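Local structure of thiol-activated cytolysin (Desulfobulbus propionicus, 6NAL) at residues M22-T27 and L159-G164; V70-A75 and A119-G124; I100-P105 and I110-V115; G366-E371 and I425-E430; I416-N421 and R449-L454. The protein probably inserts into target membranes as part of a large oligomeric beta-barrel pore, as related cholesterol-dependent cytolysins do. All coordinates share one frame; numbering follows the deposited sequence.

Interaction 1: M22-T27 and L159-G164; sequences MVFNGT and LMLKFG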
# COMPACT_ATOMS: atom_id res chain seq x y z
N MSE A 22 -17.43 31.62 -14.57
CA MSE A 22 -16.10 31.55 -13.94
C MSE A 22 -15.81 30.06 -13.64
O MSE A 22 -16.72 29.27 -13.31
CB MSE A 22 -16.02 32.40 -12.68
CG MSE A 22 -16.39 33.87 -12.85
SE MSE A 22 -16.20 34.70 -11.06
CE MSE A 22 -17.74 34.48 -10.20
N VAL A 23 -14.55 29.66 -13.82
CA VAL A 23 -14.12 28.28 -13.62
C VAL A 23 -12.78 28.26 -12.90
O VAL A 23 -11.84 28.93 -13.33
CB VAL A 23 -13.99 27.52 -14.95
CG1 VAL A 23 -13.02 28.24 -15.82
CG2 VAL A 23 -13.50 26.06 -14.71
N PHE A 24 -12.69 27.50 -11.81
CA PHE A 24 -11.40 27.30 -11.16
C PHE A 24 -10.48 26.61 -12.14
O PHE A 24 -10.90 25.68 -12.86
CB PHE A 24 -11.55 26.46 -9.88
CG PHE A 24 -10.30 26.37 -9.09
CD1 PHE A 24 -9.93 27.38 -8.21
CD2 PHE A 24 -9.46 25.26 -9.23
CE1 PHE A 24 -8.73 27.29 -7.48
CE2 PHE A 24 -8.26 25.16 -8.50
CZ PHE A 24 -7.89 26.16 -7.63
N ASN A 25 -9.22 27.02 -12.18
CA ASN A 25 -8.26 26.24 -12.94
C ASN A 25 -7.13 25.72 -12.07
O ASN A 25 -6.34 26.51 -11.53
CB ASN A 25 -7.66 27.01 -14.09
CG ASN A 25 -6.67 26.15 -14.86
OD1 ASN A 25 -6.98 25.02 -15.33
ND2 ASN A 25 -5.44 26.65 -14.93
N GLY A 26 -7.04 24.40 -11.97
CA GLY A 26 -6.04 23.77 -11.15
C GLY A 26 -4.88 23.31 -11.99
O GLY A 26 -4.89 23.39 -13.21
N THR A 27 -3.86 22.85 -11.29
CA THR A 27 -2.75 22.17 -11.90
C THR A 27 -3.21 20.94 -12.67
O THR A 27 -4.09 20.18 -12.24
CB THR A 27 -1.77 21.77 -10.81
OG1 THR A 27 -1.57 22.89 -9.95
CG2 THR A 27 -0.44 21.30 -11.37
N LEU A 159 -3.10 24.59 -2.31
CA LEU A 159 -3.24 25.50 -1.19
C LEU A 159 -4.52 26.28 -1.30
O LEU A 159 -5.34 26.27 -0.38
CB LEU A 159 -2.05 26.46 -1.12
CG LEU A 159 -1.73 27.01 0.27
CD1 LEU A 159 -0.30 27.39 0.52
CD2 LEU A 159 -2.58 28.26 0.50
N MSE A 160 -4.73 26.94 -2.42
CA MSE A 160 -5.90 27.81 -2.54
C MSE A 160 -7.14 26.99 -2.38
O MSE A 160 -8.06 27.39 -1.71
CB MSE A 160 -5.92 28.53 -3.86
CG MSE A 160 -5.08 29.81 -3.88
SE MSE A 160 -4.62 30.26 -5.74
CE MSE A 160 -6.39 30.32 -6.49
N LEU A 161 -7.16 25.80 -2.95
CA LEU A 161 -8.40 25.03 -2.95
C LEU A 161 -8.74 24.41 -1.59
O LEU A 161 -9.91 24.18 -1.28
CB LEU A 161 -8.30 23.93 -4.00
CG LEU A 161 -9.61 23.25 -4.30
CD1 LEU A 161 -10.67 24.26 -4.75
CD2 LEU A 161 -9.38 22.18 -5.40
N LYS A 162 -7.74 24.03 -0.81
CA LYS A 162 -8.01 23.37 0.45
C LYS A 162 -8.26 24.37 1.56
O LYS A 162 -9.11 24.14 2.41
CB LYS A 162 -6.83 22.47 0.79
CG LYS A 162 -6.84 21.18 -0.01
CD LYS A 162 -5.87 20.16 0.59
CE LYS A 162 -6.12 18.74 0.08
NZ LYS A 162 -5.08 17.84 0.62
N PHE A 163 -7.62 25.53 1.49
CA PHE A 163 -7.64 26.54 2.52
C PHE A 163 -8.41 27.81 2.18
O PHE A 163 -8.52 28.68 3.05
CB PHE A 163 -6.19 26.91 2.85
CG PHE A 163 -5.41 25.77 3.40
CD1 PHE A 163 -4.69 24.93 2.56
CD2 PHE A 163 -5.42 25.50 4.76
CE1 PHE A 163 -3.99 23.86 3.06
CE2 PHE A 163 -4.70 24.43 5.29
CZ PHE A 163 -3.99 23.59 4.43
N GLY A 164 -8.90 27.97 0.96
CA GLY A 164 -9.71 29.15 0.64
C GLY A 164 -9.08 30.48 0.99
O GLY A 164 -9.79 31.41 1.40
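The Phe24 ring has Leu161 CD1 over one of its faces, while the methyl of Met160 comes in at a slant. The nearest approach is 4.0 Å, between Phe24 CE1 and Met160 CE. Farther round the rim, Phe24 CZ lies 4.3 Å from Leu161 CB, so one phenyl group meets two successive residues of a single helical turn. Phe24 CG stands anti to the backbone N (chi1 -173°), which carries the ring out from an irregular chain toward the helix. Met160, present as selenomethionine, is bent at its last torsion (chi3 55°), and it is the terminal methyl that does the touching. The contact is apolar throughout and largely buried. The loop has polar ties close by: Thr27 OG1 bonds to Asp155 and Asn157, next to the start of the helix, and Thr27 N bonds to Thr353 OG1. After Phe163 the helix ends at Gly164, which takes a positive phi. In the fold, the loop between helix 2-12 and strand 37-41 lays Phe24 against helix 156-163. Phe59 of strand 44-59 stands edge-to-face to Phe24 and also touches Met160 and Leu161, while Ile167 of helix 167-174 packs on Met160.

Interaction 2: V70-A75 and A119-G124; sequences VTYPGA and ANVRAG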
# COMPACT_ATOMS: atom_id res chain seq x y z
N VAL A 70 -13.44 46.80 -2.47
CA VAL A 70 -14.24 46.39 -3.62
C VAL A 70 -15.07 45.14 -3.35
O VAL A 70 -15.90 44.76 -4.20
CB VAL A 70 -13.32 46.19 -4.84
CG1 VAL A 70 -13.91 45.30 -5.87
CG2 VAL A 70 -12.97 47.56 -5.41
N THR A 71 -14.93 44.54 -2.18
CA THR A 71 -15.61 43.29 -1.92
C THR A 71 -16.39 43.36 -0.64
O THR A 71 -16.43 42.41 0.15
CB THR A 71 -14.65 42.12 -1.83
OG1 THR A 71 -13.67 42.41 -0.83
CG2 THR A 71 -13.94 41.87 -3.07
N TYR A 72 -16.94 44.49 -0.37
CA TYR A 72 -17.76 44.72 0.81
C TYR A 72 -19.20 44.31 0.53
O TYR A 72 -19.64 44.19 -0.64
CB TYR A 72 -17.70 46.21 1.22
CG TYR A 72 -18.10 47.15 0.08
CD1 TYR A 72 -17.16 47.57 -0.87
CD2 TYR A 72 -19.42 47.56 -0.10
CE1 TYR A 72 -17.52 48.40 -1.94
CE2 TYR A 72 -19.78 48.36 -1.17
CZ TYR A 72 -18.81 48.77 -2.08
OH TYR A 72 -19.12 49.57 -3.14
N PRO A 73 -19.98 44.11 1.58
CA PRO A 73 -21.35 43.66 1.38
C PRO A 73 -22.11 44.68 0.56
O PRO A 73 -22.11 45.87 0.87
CB PRO A 73 -21.91 43.54 2.82
CG PRO A 73 -20.73 43.42 3.67
CD PRO A 73 -19.55 44.08 2.99
N GLY A 74 -22.80 44.21 -0.47
CA GLY A 74 -23.51 45.07 -1.37
C GLY A 74 -22.69 45.68 -2.47
O GLY A 74 -23.22 46.49 -3.26
N ALA A 75 -21.40 45.35 -2.57
CA ALA A 75 -20.65 45.79 -3.74
C ALA A 75 -21.19 45.11 -4.99
O ALA A 75 -21.93 44.11 -4.91
CB ALA A 75 -19.15 45.49 -3.60
N ALA A 119 -17.34 53.35 1.95
CA ALA A 119 -17.32 54.25 3.10
C ALA A 119 -18.64 54.20 3.85
O ALA A 119 -18.67 54.24 5.09
CB ALA A 119 -16.99 55.67 2.65
N ASN A 120 -19.74 54.07 3.13
CA ASN A 120 -21.04 53.93 3.78
C ASN A 120 -21.22 52.57 4.45
O ASN A 120 -21.72 52.48 5.59
CB ASN A 120 -22.14 54.20 2.75
CG ASN A 120 -22.28 55.70 2.42
OD1 ASN A 120 -21.69 56.56 3.08
ND2 ASN A 120 -23.07 56.00 1.40
N VAL A 121 -20.83 51.48 3.78
CA VAL A 121 -21.03 50.20 4.43
C VAL A 121 -20.13 50.11 5.63
O VAL A 121 -20.53 49.62 6.68
CB VAL A 121 -20.79 49.02 3.48
CG1 VAL A 121 -20.88 47.70 4.19
CG2 VAL A 121 -21.90 49.05 2.36
N ARG A 122 -18.89 50.61 5.52
CA ARG A 122 -17.95 50.48 6.63
C ARG A 122 -18.44 51.26 7.85
O ARG A 122 -18.47 50.74 8.96
CB ARG A 122 -16.57 50.97 6.19
CG ARG A 122 -15.48 50.82 7.28
CD ARG A 122 -14.05 51.14 6.77
NE ARG A 122 -14.02 52.36 5.96
CZ ARG A 122 -12.95 52.84 5.34
NH1 ARG A 122 -11.79 52.19 5.41
NH2 ARG A 122 -13.03 53.96 4.62
N ALA A 123 -18.86 52.51 7.64
CA ALA A 123 -19.35 53.31 8.75
C ALA A 123 -20.54 52.65 9.43
O ALA A 123 -20.60 52.58 10.67
CB ALA A 123 -19.75 54.70 8.25
N GLY A 124 -21.52 52.17 8.64
CA GLY A 124 -22.66 51.49 9.22
C GLY A 124 -22.30 50.27 10.04
O GLY A 124 -22.89 50.02 11.10
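Tyr72, whose ring lies against Val121, has its hydroxyl held by two groups: OH bonds to the carbonyl of Pro116, just ahead of helix 118-133, and weakly to Lys95 NZ. The phenol is thereby tethered at its far end while its near rim meets the helix. Tyr72 CD2 is 3.8 Å from Val121 CG2, which reaches the ring at a slant. One ring face is occupied from within its own segment, where Ala75 CB sits 3.6 Å above the plane over the ring centre. This folding back belongs to a type II beta turn from Tyr72 to Ala75, closed by Ala75 N bonding to Tyr72 O at 2.9 Å. Pro73 and Gly74 fill its two central positions, and the positive phi of Gly74 (84°) suits the third residue of such a turn. Val121 presses both methyls on the turn from the helix side: CG1, anti to the backbone N, rests 4.0 Å from Pro73 CD, whereas CG2 comes 3.5 Å from Pro73 O. The turn itself is held to strand 232-250, where Gly74 and Ala75 share backbone bonds with Val235 and Pro73 packs on Val238 and Tyr240.

Interaction 3: I100-P105 and I110-V115; sequences ITVDLP and ISFKVV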
# COMPACT_ATOMS: atom_id res chain seq x y z
N ILE A 100 -28.51 46.39 4.53
CA ILE A 100 -27.29 45.78 5.02
C ILE A 100 -27.60 45.26 6.42
O ILE A 100 -28.17 45.99 7.23
CB ILE A 100 -26.14 46.79 5.06
CG1 ILE A 100 -25.87 47.35 3.65
CG2 ILE A 100 -24.89 46.18 5.67
CD1 ILE A 100 -25.25 46.36 2.72
N THR A 101 -27.26 44.01 6.68
CA THR A 101 -27.59 43.38 7.96
C THR A 101 -26.32 42.82 8.58
O THR A 101 -25.58 42.09 7.93
CB THR A 101 -28.63 42.27 7.76
OG1 THR A 101 -29.83 42.84 7.22
CG2 THR A 101 -28.91 41.51 9.04
N VAL A 102 -26.06 43.22 9.82
CA VAL A 102 -24.94 42.73 10.60
C VAL A 102 -25.45 41.62 11.49
O VAL A 102 -26.37 41.84 12.27
CB VAL A 102 -24.32 43.83 11.47
CG1 VAL A 102 -23.17 43.28 12.23
CG2 VAL A 102 -23.95 45.01 10.63
N ASP A 103 -24.84 40.46 11.41
CA ASP A 103 -25.24 39.33 12.23
C ASP A 103 -24.20 39.14 13.32
O ASP A 103 -23.11 38.61 13.05
CB ASP A 103 -25.37 38.06 11.41
CG ASP A 103 -25.49 36.82 12.30
OD1 ASP A 103 -26.22 36.93 13.33
OD2 ASP A 103 -24.84 35.78 11.99
N LEU A 104 -24.51 39.63 14.55
CA LEU A 104 -23.57 39.30 15.60
C LEU A 104 -24.14 38.23 16.51
O LEU A 104 -25.31 38.29 16.87
CB LEU A 104 -23.17 40.47 16.48
CG LEU A 104 -22.69 41.65 15.67
CD1 LEU A 104 -23.89 42.59 15.58
CD2 LEU A 104 -21.54 42.32 16.34
N PRO A 105 -23.29 37.31 16.97
CA PRO A 105 -23.75 36.16 17.76
C PRO A 105 -24.23 36.60 19.12
O PRO A 105 -23.64 37.48 19.76
CB PRO A 105 -22.50 35.27 17.89
CG PRO A 105 -21.38 36.01 17.11
CD PRO A 105 -21.83 37.46 16.99
N ILE A 110 -29.25 43.49 13.46
CA ILE A 110 -29.53 44.91 13.24
C ILE A 110 -29.24 45.20 11.77
O ILE A 110 -28.20 44.78 11.25
CB ILE A 110 -28.69 45.81 14.16
CG1 ILE A 110 -29.07 45.64 15.64
CG2 ILE A 110 -28.86 47.26 13.77
CD1 ILE A 110 -28.21 46.40 16.63
N SER A 111 -30.15 45.90 11.10
CA SER A 111 -29.90 46.30 9.73
C SER A 111 -30.01 47.82 9.53
O SER A 111 -30.46 48.59 10.38
CB SER A 111 -30.81 45.51 8.75
OG SER A 111 -32.19 45.79 8.87
N PHE A 112 -29.51 48.25 8.39
CA PHE A 112 -29.44 49.64 8.04
C PHE A 112 -29.45 49.70 6.53
O PHE A 112 -29.04 48.75 5.85
CB PHE A 112 -28.23 50.31 8.69
CG PHE A 112 -26.95 49.91 8.14
CD1 PHE A 112 -26.20 48.94 8.76
CD2 PHE A 112 -26.47 50.50 6.99
CE1 PHE A 112 -24.98 48.56 8.25
CE2 PHE A 112 -25.25 50.12 6.45
CZ PHE A 112 -24.50 49.15 7.08
N LYS A 113 -30.04 50.77 6.01
CA LYS A 113 -30.26 50.95 4.59
C LYS A 113 -29.37 52.10 4.17
O LYS A 113 -29.43 53.17 4.77
CB LYS A 113 -31.73 51.23 4.30
CG LYS A 113 -32.24 50.70 2.96
CD LYS A 113 -33.66 51.21 2.73
CE LYS A 113 -34.65 50.08 2.46
NZ LYS A 113 -34.28 49.25 1.27
N VAL A 114 -28.52 51.89 3.18
CA VAL A 114 -27.68 52.96 2.64
C VAL A 114 -27.31 52.61 1.21
O VAL A 114 -27.47 51.46 0.75
CB VAL A 114 -26.41 53.19 3.49
CG1 VAL A 114 -25.56 51.96 3.52
CG2 VAL A 114 -25.63 54.37 2.92
N VAL A 115 -26.81 53.60 0.49
CA VAL A 115 -26.28 53.33 -0.85
C VAL A 115 -24.98 52.53 -0.70
O VAL A 115 -24.05 52.99 -0.03
CB VAL A 115 -26.05 54.62 -1.65
CG1 VAL A 115 -27.37 55.41 -1.73
CG2 VAL A 115 -24.96 55.45 -1.04
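Ile110 O takes a 3.0 Å hydrogen bond from Val102 N, the bond nearest the hairpin's connecting loop. Ser111 forms the next, non-hydrogen-bonded pair with Thr101; their CA atoms are 4.1 Å apart, and Ser111 CB packs 3.2 Å from Thr101 OG1 on the face opposite the large apolar groups. Phe112 pairs with Ile100 through two backbone bonds, Phe112 N to Ile100 O at 2.9 Å and Ile100 N to Phe112 O at 2.8 Å, the latter nearly straight at 170°. Its CG lies between the backbone N and the carbonyl carbon (chi1 70°), which folds the ring across its partner. Ile100 CB then makes a CH-pi contact over one face, 3.8 Å from the centroid of the Phe112 ring, and Ile100 CG2 presses to 3.3 Å from Phe112 CZ. Val102 CG2 stands at the ring edge. Lys113 NZ bonds weakly to Asn99 OD1, and Val114 CG1 lies at the Phe112 edge, in the ring plane. This antiparallel hairpin joins the large sheet through strand 98-103, where the backbones of Thr101 and Asp103 bond to those of Ser201 and Ser199 in strand 187-202, while Ile128 of helix 118-133 packs on Val102, Ile110 and Phe112.

Interaction 4: G366-E371 and I425-E430; sequences GEIRLE and ISIKTE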
# COMPACT_ATOMS: atom_id res chain seq x y z
N GLY A 366 17.79 -6.01 10.11
CA GLY A 366 17.59 -6.92 11.22
C GLY A 366 18.71 -7.93 11.32
O GLY A 366 19.65 -7.93 10.54
N GLU A 367 18.59 -8.81 12.31
CA GLU A 367 19.60 -9.86 12.47
C GLU A 367 18.89 -11.16 12.76
O GLU A 367 17.82 -11.17 13.38
CB GLU A 367 20.61 -9.51 13.56
CG GLU A 367 21.60 -8.44 13.08
CD GLU A 367 22.51 -7.87 14.18
OE1 GLU A 367 22.40 -8.32 15.36
OE2 GLU A 367 23.33 -6.97 13.85
N ILE A 368 19.51 -12.26 12.31
CA ILE A 368 19.18 -13.61 12.77
C ILE A 368 20.39 -14.18 13.50
O ILE A 368 21.46 -14.34 12.89
CB ILE A 368 18.76 -14.53 11.61
CG1 ILE A 368 17.48 -14.03 10.95
CG2 ILE A 368 18.55 -15.98 12.12
CD1 ILE A 368 17.29 -14.57 9.57
N ARG A 369 20.24 -14.47 14.79
CA ARG A 369 21.27 -15.13 15.59
C ARG A 369 20.93 -16.61 15.71
O ARG A 369 19.82 -16.96 16.13
CB ARG A 369 21.41 -14.52 16.99
CG ARG A 369 21.99 -13.11 17.06
CD ARG A 369 22.82 -12.92 18.32
NE ARG A 369 22.97 -11.51 18.69
CZ ARG A 369 23.81 -11.07 19.63
NH1 ARG A 369 24.57 -11.93 20.29
NH2 ARG A 369 23.89 -9.77 19.90
N LEU A 370 21.86 -17.47 15.36
CA LEU A 370 21.71 -18.92 15.52
C LEU A 370 22.61 -19.40 16.64
O LEU A 370 23.75 -18.96 16.73
CB LEU A 370 22.08 -19.65 14.24
CG LEU A 370 21.34 -19.05 13.04
CD1 LEU A 370 21.91 -19.77 11.81
CD2 LEU A 370 19.81 -19.20 13.09
N GLU A 371 22.09 -20.23 17.54
CA GLU A 371 22.87 -20.74 18.66
C GLU A 371 22.55 -22.21 18.84
O GLU A 371 21.39 -22.62 18.84
CB GLU A 371 22.61 -19.96 19.95
CG GLU A 371 22.38 -18.46 19.64
CD GLU A 371 22.36 -17.54 20.88
OE1 GLU A 371 21.33 -17.52 21.59
OE2 GLU A 371 23.37 -16.81 21.10
N ILE A 425 11.27 -14.76 5.65
CA ILE A 425 12.37 -15.50 6.23
C ILE A 425 11.91 -16.89 6.57
O ILE A 425 10.85 -17.08 7.18
CB ILE A 425 12.88 -14.80 7.50
CG1 ILE A 425 13.78 -13.62 7.19
CG2 ILE A 425 13.68 -15.73 8.29
CD1 ILE A 425 13.09 -12.50 6.53
N SER A 426 12.70 -17.88 6.21
CA SER A 426 12.44 -19.26 6.58
C SER A 426 13.66 -19.82 7.29
O SER A 426 14.80 -19.57 6.89
CB SER A 426 12.07 -20.07 5.35
OG SER A 426 12.43 -21.44 5.48
N ILE A 427 13.40 -20.55 8.38
CA ILE A 427 14.44 -21.09 9.25
C ILE A 427 14.09 -22.51 9.58
O ILE A 427 12.99 -22.76 10.06
CB ILE A 427 14.61 -20.31 10.56
CG1 ILE A 427 14.94 -18.86 10.27
CG2 ILE A 427 15.73 -20.91 11.41
CD1 ILE A 427 14.92 -17.99 11.56
N LYS A 428 15.04 -23.44 9.40
CA LYS A 428 14.86 -24.85 9.73
C LYS A 428 16.07 -25.33 10.49
O LYS A 428 17.20 -25.04 10.11
CB LYS A 428 14.68 -25.73 8.46
CG LYS A 428 14.26 -27.15 8.74
CD LYS A 428 14.75 -28.10 7.68
CE LYS A 428 13.75 -28.23 6.53
NZ LYS A 428 14.28 -29.15 5.46
N THR A 429 15.85 -26.11 11.55
CA THR A 429 16.93 -26.70 12.33
C THR A 429 16.77 -28.22 12.39
O THR A 429 15.67 -28.72 12.68
CB THR A 429 16.97 -26.14 13.75
OG1 THR A 429 15.71 -26.36 14.42
CG2 THR A 429 17.22 -24.67 13.73
N GLU A 430 17.86 -28.95 12.17
CA GLU A 430 17.83 -30.40 12.30
C GLU A 430 18.96 -30.88 13.20
O GLU A 430 20.05 -30.30 13.24
CB GLU A 430 17.92 -31.05 10.94
CG GLU A 430 16.80 -30.71 10.01
CD GLU A 430 17.13 -31.05 8.57
OE1 GLU A 430 17.99 -30.36 7.98
OE2 GLU A 430 16.54 -32.01 8.03
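Ile368 overlaps two isoleucines of the facing strand, touching each with a different branch. Its CD1 lies 4.0 Å from Ile425 CG2, and its CG2 branch lies 4.2 Å from Ile427 CD1. Each pair runs antiparallel and side by side, so the methyls lie along the neighbouring side chain and not head-on. The torsions explain the division of labour. Ile368 CG1 stands anti to the carbonyl carbon (chi1 -63°) and carries CD1 toward Ile425, leaving the CG2 branch for Ile427. Ile427 is extended at its second torsion and reaches across with CD1; Ile425 is kinked there (chi2 67°), and its CG2 does the touching. The CA atoms of Ile368 and Ile427 are 9.5 Å apart, a spacing suited to packing between sheets and too wide for backbone pairing. Strand 349-372 indeed belongs to one sheet, where Ile368 bonds to Ile416 of strand 412-418, and strand 422-432 to a second, four-stranded one. They face each other in the beta sandwich, whose core here also includes Val382, Leu418 and Phe380. Polar groups of 425-430 find partners away from this core: Glu430 forms a salt bridge with Arg379, and Lys428 NZ bonds to Phe146 O of the second subunit. Between the two segments the chemistry is all methyl against methyl, so what this contact contributes is shape fit and, probably, exclusion of water, with no directional bond between the two segments.

Interaction 5: I416-N421 and R449-L454; sequences IPLRGN and RALVPL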
# COMPACT_ATOMS: atom_id res chain seq x y z
N ILE A 416 23.49 -13.56 11.30
CA ILE A 416 23.21 -13.28 9.88
C ILE A 416 22.61 -11.87 9.73
O ILE A 416 21.44 -11.69 10.04
CB ILE A 416 22.26 -14.34 9.31
CG1 ILE A 416 22.87 -15.73 9.43
CG2 ILE A 416 21.88 -14.05 7.83
CD1 ILE A 416 21.90 -16.78 9.17
N PRO A 417 23.34 -10.85 9.31
CA PRO A 417 22.72 -9.52 9.17
C PRO A 417 21.96 -9.38 7.84
O PRO A 417 22.45 -9.75 6.77
CB PRO A 417 23.91 -8.56 9.24
CG PRO A 417 25.03 -9.38 8.55
CD PRO A 417 24.73 -10.88 8.83
N LEU A 418 20.78 -8.76 7.93
CA LEU A 418 19.88 -8.54 6.82
C LEU A 418 19.49 -7.07 6.71
O LEU A 418 19.20 -6.42 7.72
CB LEU A 418 18.62 -9.40 7.01
CG LEU A 418 18.89 -10.90 6.83
CD1 LEU A 418 17.65 -11.65 7.29
CD2 LEU A 418 19.23 -11.28 5.39
N ARG A 419 19.43 -6.58 5.48
CA ARG A 419 18.94 -5.25 5.22
C ARG A 419 17.43 -5.27 5.09
O ARG A 419 16.81 -6.31 5.00
CB ARG A 419 19.60 -4.69 3.98
CG ARG A 419 21.10 -4.69 4.13
CD ARG A 419 21.78 -3.79 3.13
NE ARG A 419 21.63 -4.30 1.78
CZ ARG A 419 21.92 -3.60 0.69
NH1 ARG A 419 22.40 -2.37 0.83
NH2 ARG A 419 21.75 -4.13 -0.52
N GLY A 420 16.84 -4.08 5.12
CA GLY A 420 15.40 -3.91 5.15
C GLY A 420 14.68 -4.37 3.91
O GLY A 420 13.45 -4.47 3.93
N ASN A 421 15.39 -4.66 2.83
CA ASN A 421 14.76 -5.26 1.67
C ASN A 421 14.57 -6.78 1.79
O ASN A 421 14.01 -7.39 0.87
CB ASN A 421 15.58 -4.91 0.42
CG ASN A 421 16.98 -5.47 0.46
OD1 ASN A 421 17.60 -5.59 1.52
ND2 ASN A 421 17.49 -5.80 -0.72
N ARG A 449 8.30 -15.90 7.88
CA ARG A 449 8.38 -14.94 8.96
C ARG A 449 8.89 -13.60 8.45
O ARG A 449 9.49 -13.47 7.37
CB ARG A 449 9.27 -15.46 10.09
CG ARG A 449 8.80 -16.77 10.75
CD ARG A 449 7.36 -16.69 11.20
NE ARG A 449 7.02 -17.44 12.42
CZ ARG A 449 6.58 -18.70 12.42
NH1 ARG A 449 6.48 -19.38 11.27
NH2 ARG A 449 6.26 -19.30 13.56
N ALA A 450 8.65 -12.58 9.26
CA ALA A 450 8.97 -11.20 8.97
C ALA A 450 10.35 -10.85 9.48
O ALA A 450 10.87 -11.47 10.41
CB ALA A 450 7.97 -10.29 9.68
N LEU A 451 10.94 -9.85 8.87
CA LEU A 451 12.20 -9.31 9.34
C LEU A 451 11.91 -8.44 10.55
O LEU A 451 11.22 -7.42 10.44
CB LEU A 451 12.87 -8.50 8.24
CG LEU A 451 14.25 -7.96 8.58
CD1 LEU A 451 15.23 -9.06 8.86
CD2 LEU A 451 14.72 -7.09 7.43
N VAL A 452 12.42 -8.84 11.70
CA VAL A 452 12.30 -8.08 12.94
C VAL A 452 13.72 -7.70 13.35
O VAL A 452 14.70 -8.18 12.75
CB VAL A 452 11.59 -8.92 14.01
CG1 VAL A 452 10.21 -9.40 13.49
CG2 VAL A 452 12.45 -10.11 14.39
N PRO A 453 13.90 -6.83 14.32
CA PRO A 453 15.27 -6.38 14.60
C PRO A 453 16.20 -7.48 15.10
O PRO A 453 17.36 -7.55 14.66
CB PRO A 453 15.05 -5.27 15.64
CG PRO A 453 13.69 -4.67 15.22
CD PRO A 453 12.87 -5.91 14.84
N LEU A 454 15.72 -8.35 15.97
CA LEU A 454 16.55 -9.46 16.42
C LEU A 454 15.71 -10.72 16.54
O LEU A 454 14.78 -10.76 17.34
CB LEU A 454 17.21 -9.16 17.75
CG LEU A 454 18.13 -10.31 18.20
CD1 LEU A 454 19.44 -10.32 17.42
CD2 LEU A 454 18.40 -10.21 19.68
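Leu451 sets its CG anti to the backbone N (chi1 -176°) and, with chi2 at 62°, spreads its two methyls over different parts of the chain at 416-421. CD1 goes to Leu418, whose own CG is anti to the carbonyl carbon (chi1 -70°); the two side chains cross obliquely. Leu451 CD1 is 3.9 Å from Leu418 CD1 and equally 3.9 Å from Leu418 CB, nestling along that side chain. The other methyl meets backbone: Leu451 CD2 lies 3.3 Å from Arg419 O and 4.0 Å from Gly420 CA. A single leucine thus bridges the end of a strand and the loop that follows it. Arg419 takes part through its carbonyl, and its side chain makes a cation-pi interaction with Phe40. Gly420 shares a backbone bond with Ser43, and its carbonyl accepts from Arg423 NH1. Leu418 also packs on Ile368 and Trp384, which continue the apolar layer inward. Leu451 belongs to the connection between strands 440-449 and 454-462, which passes from one sheet of the C-terminal beta sandwich to the other, and packs on the end of strand 412-418, an inter-sheet crossing at the sandwich's edge.

The contacts form two clusters at opposite ends of an elongated chain, with interaction 1 nearer the middle. Interactions 2 and 3 have centres 11 Å apart; helix 118-133, which carries one segment of interaction 2, packs on the hairpin of interaction 3. Gly124 C lies 3.6 Å from Phe112 CE1, and Pro73 O lies 3.7 Å from Ile100 CD1. Interactions 4 and 5 have centres about 10 Å apart in the beta sandwich, where Ile425 N and Arg449 O, at 2.8 Å, probably hydrogen bond and Arg369 CG packs 3.8 Å from Leu454 CD1. The centres of interactions 3 and 4 are about 78 Å apart. Interaction 1 comes within about 11 Å of interaction 2, nearest atoms, and its loop encloses interactions 2 and 3 along the chain.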